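Side-chain contacts in similar to N-acetyltransferase (PDB 4MBU), which probably transfers an acetyl group from acetyl-CoA to an amine substrate, as a member of the Gcn5-related N-acetyltransferase family: residues A[15-18]-A[19-23]; A[37-40]-A[41-44]. All coordinates share one frame; numbering follows the deposited sequence.

Contact 1: A[15-18]-A[19-23]; sequences AILA and IYNDA
Leu17 and Asn21 meet one turn apart on helix 13-26. The torsions bring them together. Leu17 CG is trans to its backbone N (chi1 -177°), which leans the side chain along the helix toward Asn21. Asn21 CG lies beside its own backbone N (chi1 -81°), so its amide tips back toward Leu17. The two side chains cross obliquely. The amide nitrogen Asn21 ND2 packs 3.6 Å from Leu17 CD1 and 3.7 Å from Leu17 CG. This is van der Waals contact, and the polar atoms of the amide bond to other groups: Asn21 OD1 accepts from the backbone N of Gln36.

Ile19 turns CG1 back over the preceding turn, where it comes 3.4 Å from Ala15 O. The same oxygen accepts the Ile19 N-H at 3.1 Å. Tyr20 touches this turn only through its base, with CB 3.5 Å from Leu17 O. Its ring projects from the helix to meet Tyr88 edge-to-face and packs on Trp76 of the second subunit.

Regular i to i+4 helical bonds run beneath these groups. The one from Asn21 N to Leu17 O is 2.8 Å long. Leu17 and Asn21 are thus paired by backbone and side chain alike. Chemically, the leucine gives the amide an apolar flank, while the hydrogen bond to Gln36 helps fix the rotation of that amide and ties the helix to the following loop.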
ATOM      1  N   ALA A  15      31.650 -13.919   2.593  1.00 18.20           N
ATOM      2  CA  ALA A  15      30.502 -14.198   1.723  1.00 15.88           C
ATOM      3  C   ALA A  15      29.418 -13.177   2.026  1.00 13.83           C
ATOM      4  O   ALA A  15      28.893 -12.508   1.122  1.00 18.24           O
ATOM      5  CB  ALA A  15      29.990 -15.607   1.959  1.00 17.23           C
ATOM      6  N   ILE A  16      29.144 -13.003   3.319  1.00 16.85           N
ATOM      7  CA  ILE A  16      28.104 -12.072   3.745  1.00 19.99           C
ATOM      8  C   ILE A  16      28.440 -10.699   3.180  1.00 20.09           C
ATOM      9  O   ILE A  16      27.593 -10.057   2.539  1.00 18.16           O
ATOM     10  CB  ILE A  16      27.934 -12.059   5.290  1.00 18.13           C
ATOM     11  CG1 ILE A  16      27.144 -13.301   5.731  1.00 15.37           C
ATOM     12  CG2 ILE A  16      27.228 -10.787   5.764  1.00 15.45           C
ATOM     13  CD1 ILE A  16      27.171 -13.581   7.232  1.00 10.57           C
ATOM     14  N   LEU A  17      29.701 -10.293   3.332  1.00 22.97           N
ATOM     15  CA  LEU A  17      30.104  -8.961   2.883  1.00 22.89           C
ATOM     16  C   LEU A  17      29.752  -8.789   1.409  1.00 23.99           C
ATOM     17  O   LEU A  17      29.104  -7.804   1.030  1.00 25.98           O
ATOM     18  CB  LEU A  17      31.598  -8.722   3.122  1.00 23.46           C
ATOM     19  CG  LEU A  17      32.139  -7.334   2.753  1.00 22.94           C
ATOM     20  CD1 LEU A  17      31.487  -6.263   3.576  1.00 18.66           C
ATOM     21  CD2 LEU A  17      33.645  -7.271   2.924  1.00 24.44           C
ATOM     22  N   ALA A  18      30.101  -9.788   0.598  1.00 25.23           N
ATOM     23  CA  ALA A  18      29.918  -9.657  -0.842  1.00 26.33           C
ATOM     24  C   ALA A  18      28.451  -9.395  -1.112  1.00 22.22           C
ATOM     25  O   ALA A  18      28.095  -8.420  -1.798  1.00 25.64           O
ATOM     26  CB  ALA A  18      30.388 -10.909  -1.566  1.00 24.58           C
ATOM     27  N   ILE A  19      27.603 -10.225  -0.503  1.00 17.78           N
ATOM     28  CA  ILE A  19      26.170 -10.137  -0.744  1.00 17.57           C
ATOM     29  C   ILE A  19      25.722  -8.710  -0.417  1.00 19.08           C
ATOM     30  O   ILE A  19      25.115  -8.029  -1.256  1.00 18.38           O
ATOM     31  CB  ILE A  19      25.389 -11.180   0.100  1.00 14.85           C
ATOM     32  CG1 ILE A  19      25.794 -12.604  -0.292  1.00 12.67           C
ATOM     33  CG2 ILE A  19      23.894 -11.009  -0.076  1.00 14.06           C
ATOM     34  CD1 ILE A  19      25.090 -13.688   0.551  1.00 13.16           C
ATOM     35  N   TYR A  20      26.119  -8.234   0.766  1.00 20.33           N
ATOM     36  CA  TYR A  20      25.690  -6.928   1.250  1.00 18.38           C
ATOM     37  C   TYR A  20      26.159  -5.874   0.271  1.00 16.32           C
ATOM     38  O   TYR A  20      25.372  -5.031  -0.160  1.00 17.92           O
ATOM     39  CB  TYR A  20      26.267  -6.658   2.638  1.00 12.53           C
ATOM     40  CG  TYR A  20      25.698  -5.452   3.367  1.00 13.88           C
ATOM     41  CD1 TYR A  20      24.400  -5.460   3.867  1.00 13.99           C
ATOM     42  CD2 TYR A  20      26.482  -4.327   3.605  1.00 14.63           C
ATOM     43  CE1 TYR A  20      23.895  -4.364   4.571  1.00 15.23           C
ATOM     44  CE2 TYR A  20      25.998  -3.240   4.301  1.00 16.13           C
ATOM     45  CZ  TYR A  20      24.702  -3.261   4.779  1.00 18.64           C
ATOM     46  OH  TYR A  20      24.231  -2.174   5.471  1.00 20.19           O
ATOM     47  N   ASN A  21      27.425  -5.956  -0.129  1.00 16.12           N
ATOM     48  CA  ASN A  21      27.961  -4.903  -0.984  1.00 20.85           C
ATOM     49  C   ASN A  21      27.299  -4.898  -2.352  1.00 19.58           C
ATOM     50  O   ASN A  21      27.103  -3.830  -2.937  1.00 16.20           O
ATOM     51  CB  ASN A  21      29.486  -4.979  -1.098  1.00 24.43           C
ATOM     52  CG  ASN A  21      30.183  -4.353   0.088  1.00 23.68           C
ATOM     53  OD1 ASN A  21      29.595  -3.540   0.807  1.00 22.80           O
ATOM     54  ND2 ASN A  21      31.450  -4.718   0.296  1.00 20.00           N
ATOM     55  N   ASP A  22      26.910  -6.079  -2.839  1.00 20.30           N
ATOM     56  CA  ASP A  22      26.227  -6.144  -4.126  1.00 22.51           C
ATOM     57  C   ASP A  22      24.948  -5.320  -3.989  1.00 18.11           C
ATOM     58  O   ASP A  22      24.631  -4.469  -4.833  1.00 18.03           O
ATOM     59  CB  ASP A  22      25.904  -7.594  -4.489  1.00 34.50           C
ATOM     60  CG  ASP A  22      25.924  -7.843  -5.988  1.00 47.07           C
ATOM     61  OD1 ASP A  22      26.848  -7.341  -6.665  1.00 51.84           O
ATOM     62  OD2 ASP A  22      25.022  -8.548  -6.491  1.00 52.03           O
ATOM     63  N   ALA A  23      24.267  -5.518  -2.865  1.00 13.80           N
ATOM     64  CA  ALA A  23      22.999  -4.852  -2.630  1.00 18.07           C
ATOM     65  C   ALA A  23      23.220  -3.346  -2.547  1.00 18.95           C
ATOM     66  O   ALA A  23      22.372  -2.554  -2.985  1.00 16.37           O
ATOM     67  CB  ALA A  23      22.349  -5.392  -1.366  1.00  9.19           C
TER

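Contact 2: A[37-40]-A[41-44]; sequences TIDE and RIAW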
ATOM      1  N   THR A  37      33.373  -2.239   4.402  1.00 28.12           N
ATOM      2  CA  THR A  37      34.671  -2.909   4.490  1.00 33.37           C
ATOM      3  C   THR A  37      34.567  -4.171   5.345  1.00 35.07           C
ATOM      4  O   THR A  37      33.595  -4.355   6.084  1.00 34.80           O
ATOM      5  CB  THR A  37      35.758  -1.988   5.077  1.00 31.93           C
ATOM      6  OG1 THR A  37      35.436  -1.676   6.438  1.00 33.87           O
ATOM      7  CG2 THR A  37      35.874  -0.700   4.265  1.00 30.40           C
ATOM      8  N   ILE A  38      35.570  -5.036   5.258  1.00 31.30           N
ATOM      9  CA  ILE A  38      35.540  -6.281   6.020  1.00 32.84           C
ATOM     10  C   ILE A  38      35.661  -6.046   7.537  1.00 32.84           C
ATOM     11  O   ILE A  38      35.079  -6.788   8.334  1.00 30.63           O
ATOM     12  CB  ILE A  38      36.593  -7.285   5.495  1.00 38.19           C
ATOM     13  CG1 ILE A  38      36.561  -8.594   6.298  1.00 35.67           C
ATOM     14  CG2 ILE A  38      37.981  -6.643   5.477  1.00 39.72           C
ATOM     15  CD1 ILE A  38      35.279  -9.393   6.105  1.00 30.46           C
ATOM     16  N   ASP A  39      36.385  -5.000   7.932  1.00 33.49           N
ATOM     17  CA  ASP A  39      36.506  -4.650   9.349  1.00 37.42           C
ATOM     18  C   ASP A  39      35.181  -4.147   9.924  1.00 32.61           C
ATOM     19  O   ASP A  39      34.832  -4.448  11.068  1.00 29.59           O
ATOM     20  CB  ASP A  39      37.591  -3.587   9.562  1.00 45.64           C
ATOM     21  CG  ASP A  39      38.978  -4.071   9.171  1.00 52.64           C
ATOM     22  OD1 ASP A  39      39.174  -5.298   9.030  1.00 54.42           O
ATOM     23  OD2 ASP A  39      39.876  -3.211   9.016  1.00 54.49           O
ATOM     24  N   GLU A  40      34.459  -3.363   9.129  1.00 27.91           N
ATOM     25  CA  GLU A  40      33.142  -2.884   9.529  1.00 29.22           C
ATOM     26  C   GLU A  40      32.199  -4.069   9.723  1.00 22.20           C
ATOM     27  O   GLU A  40      31.447  -4.132  10.701  1.00 19.52           O
ATOM     28  CB  GLU A  40      32.595  -1.896   8.489  1.00 33.52           C
ATOM     29  CG  GLU A  40      33.211  -0.500   8.586  1.00 34.65           C
ATOM     30  CD  GLU A  40      33.041   0.323   7.320  1.00 36.75           C
ATOM     31  OE1 GLU A  40      32.793  -0.266   6.249  1.00 31.69           O
ATOM     32  OE2 GLU A  40      33.166   1.565   7.396  1.00 44.32           O
ATOM     33  N   ARG A  41      32.270  -5.024   8.803  1.00 18.33           N
ATOM     34  CA  ARG A  41      31.434  -6.214   8.879  1.00 23.14           C
ATOM     35  C   ARG A  41      31.795  -7.080  10.101  1.00 30.65           C
ATOM     36  O   ARG A  41      30.907  -7.610  10.787  1.00 35.12           O
ATOM     37  CB  ARG A  41      31.512  -6.997   7.563  1.00 21.64           C
ATOM     38  CG  ARG A  41      30.676  -8.266   7.504  1.00 27.19           C
ATOM     39  CD  ARG A  41      29.214  -8.046   7.886  1.00 27.34           C
ATOM     40  NE  ARG A  41      28.515  -7.065   7.055  1.00 23.91           N
ATOM     41  CZ  ARG A  41      27.191  -6.919   7.030  1.00 25.06           C
ATOM     42  NH1 ARG A  41      26.422  -7.698   7.778  1.00 20.94           N
ATOM     43  NH2 ARG A  41      26.630  -5.993   6.261  1.00 25.32           N
ATOM     44  N   ILE A  42      33.088  -7.181  10.402  1.00 25.93           N
ATOM     45  CA  ILE A  42      33.536  -7.954  11.558  1.00 27.00           C
ATOM     46  C   ILE A  42      33.093  -7.287  12.861  1.00 26.35           C
ATOM     47  O   ILE A  42      32.663  -7.964  13.803  1.00 25.65           O
ATOM     48  CB  ILE A  42      35.065  -8.178  11.541  1.00 31.09           C
ATOM     49  CG1 ILE A  42      35.446  -9.106  10.384  1.00 32.84           C
ATOM     50  CG2 ILE A  42      35.534  -8.790  12.849  1.00 32.85           C
ATOM     51  CD1 ILE A  42      36.927  -9.068  10.015  1.00 34.72           C
ATOM     52  N   ALA A  43      33.181  -5.959  12.905  1.00 21.91           N
ATOM     53  CA  ALA A  43      32.709  -5.209  14.068  1.00 23.27           C
ATOM     54  C   ALA A  43      31.201  -5.412  14.251  1.00 26.70           C
ATOM     55  O   ALA A  43      30.708  -5.553  15.376  1.00 25.67           O
ATOM     56  CB  ALA A  43      33.034  -3.728  13.919  1.00 23.32           C
ATOM     57  N   TRP A  44      30.479  -5.415  13.131  1.00 26.14           N
ATOM     58  CA  TRP A  44      29.040  -5.677  13.119  1.00 21.18           C
ATOM     59  C   TRP A  44      28.735  -7.044  13.739  1.00 16.82           C
ATOM     60  O   TRP A  44      27.893  -7.158  14.632  1.00 20.59           O
ATOM     61  CB  TRP A  44      28.519  -5.576  11.679  1.00 23.87           C
ATOM     62  CG  TRP A  44      27.108  -6.065  11.435  1.00 26.88           C
ATOM     63  CD1 TRP A  44      25.948  -5.335  11.512  1.00 25.99           C
ATOM     64  CD2 TRP A  44      26.720  -7.382  11.026  1.00 26.13           C
ATOM     65  NE1 TRP A  44      24.867  -6.125  11.182  1.00 20.89           N
ATOM     66  CE2 TRP A  44      25.316  -7.387  10.885  1.00 22.60           C
ATOM     67  CE3 TRP A  44      27.426  -8.564  10.778  1.00 26.30           C
ATOM     68  CZ2 TRP A  44      24.609  -8.526  10.506  1.00 21.55           C
ATOM     69  CZ3 TRP A  44      26.724  -9.691  10.394  1.00 28.26           C
ATOM     70  CH2 TRP A  44      25.330  -9.666  10.264  1.00 25.58           C
TER
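Glu40 OE1 is approached by two groups of Thr37 at the start of helix 38-50, while Glu40 O accepts the Trp44 N-H one turn on. Thr37 N donates to Glu40 OE1 at 2.8 Å, nearly straight (171°) and almost in line with the C-O bond. Thr37 OG1 stands 3.0 Å from Glu40 OE1, a weak contact. In return Glu40 N gives a weak bond of 3.3 Å to Thr37 OG1. This is a capping box, with Thr37 as the N-cap.

One turn on, Ile42 CD1 rests 3.8 Å from Ile38 CG1. Ile42 folds CG1 back beside its own N (chi1 -68°), and this places that carbon 3.1 Å from Ile38 O, which also takes the Ile42 N-H.

Arg41 bends at chi2 and chi3 and presents the edge of its guanidinium to the Trp44 indole. Its NH1 sits 3.0 Å above the indole plane, over the ring centre. Arg41 NE donates to Gln36 OE1.

The chemistry is split by position. Polar side-chain groups cap the first turn, where the negative charge of Glu40 would probably interact favourably with the helix dipole. Apolar packing follows, and the arginine charge is placed against an aromatic face.

Overall arrangement
Contact 1 comes first in the chain, on helix 13-26, and contact 2 follows at the start of helix 38-50. Their centres are about 12 Å apart, on the same side of the chain's centre. The two helices are successive and pack against each other and against strand 63-72 of the mixed sheet. Leu17 CD2 comes 3.8 Å from Ile38 N. Arg41 joins the contacts most directly: its NH2 is 3.1 Å from Tyr20 CG in a cation-pi pair. The guanidinium thus lies between the rings of Tyr20 and Trp44. Gln36, just before helix 38-50, bonds to both Asn21 and Arg41. These links through Arg41 and Gln36 join the first two helices of the GNAT fold.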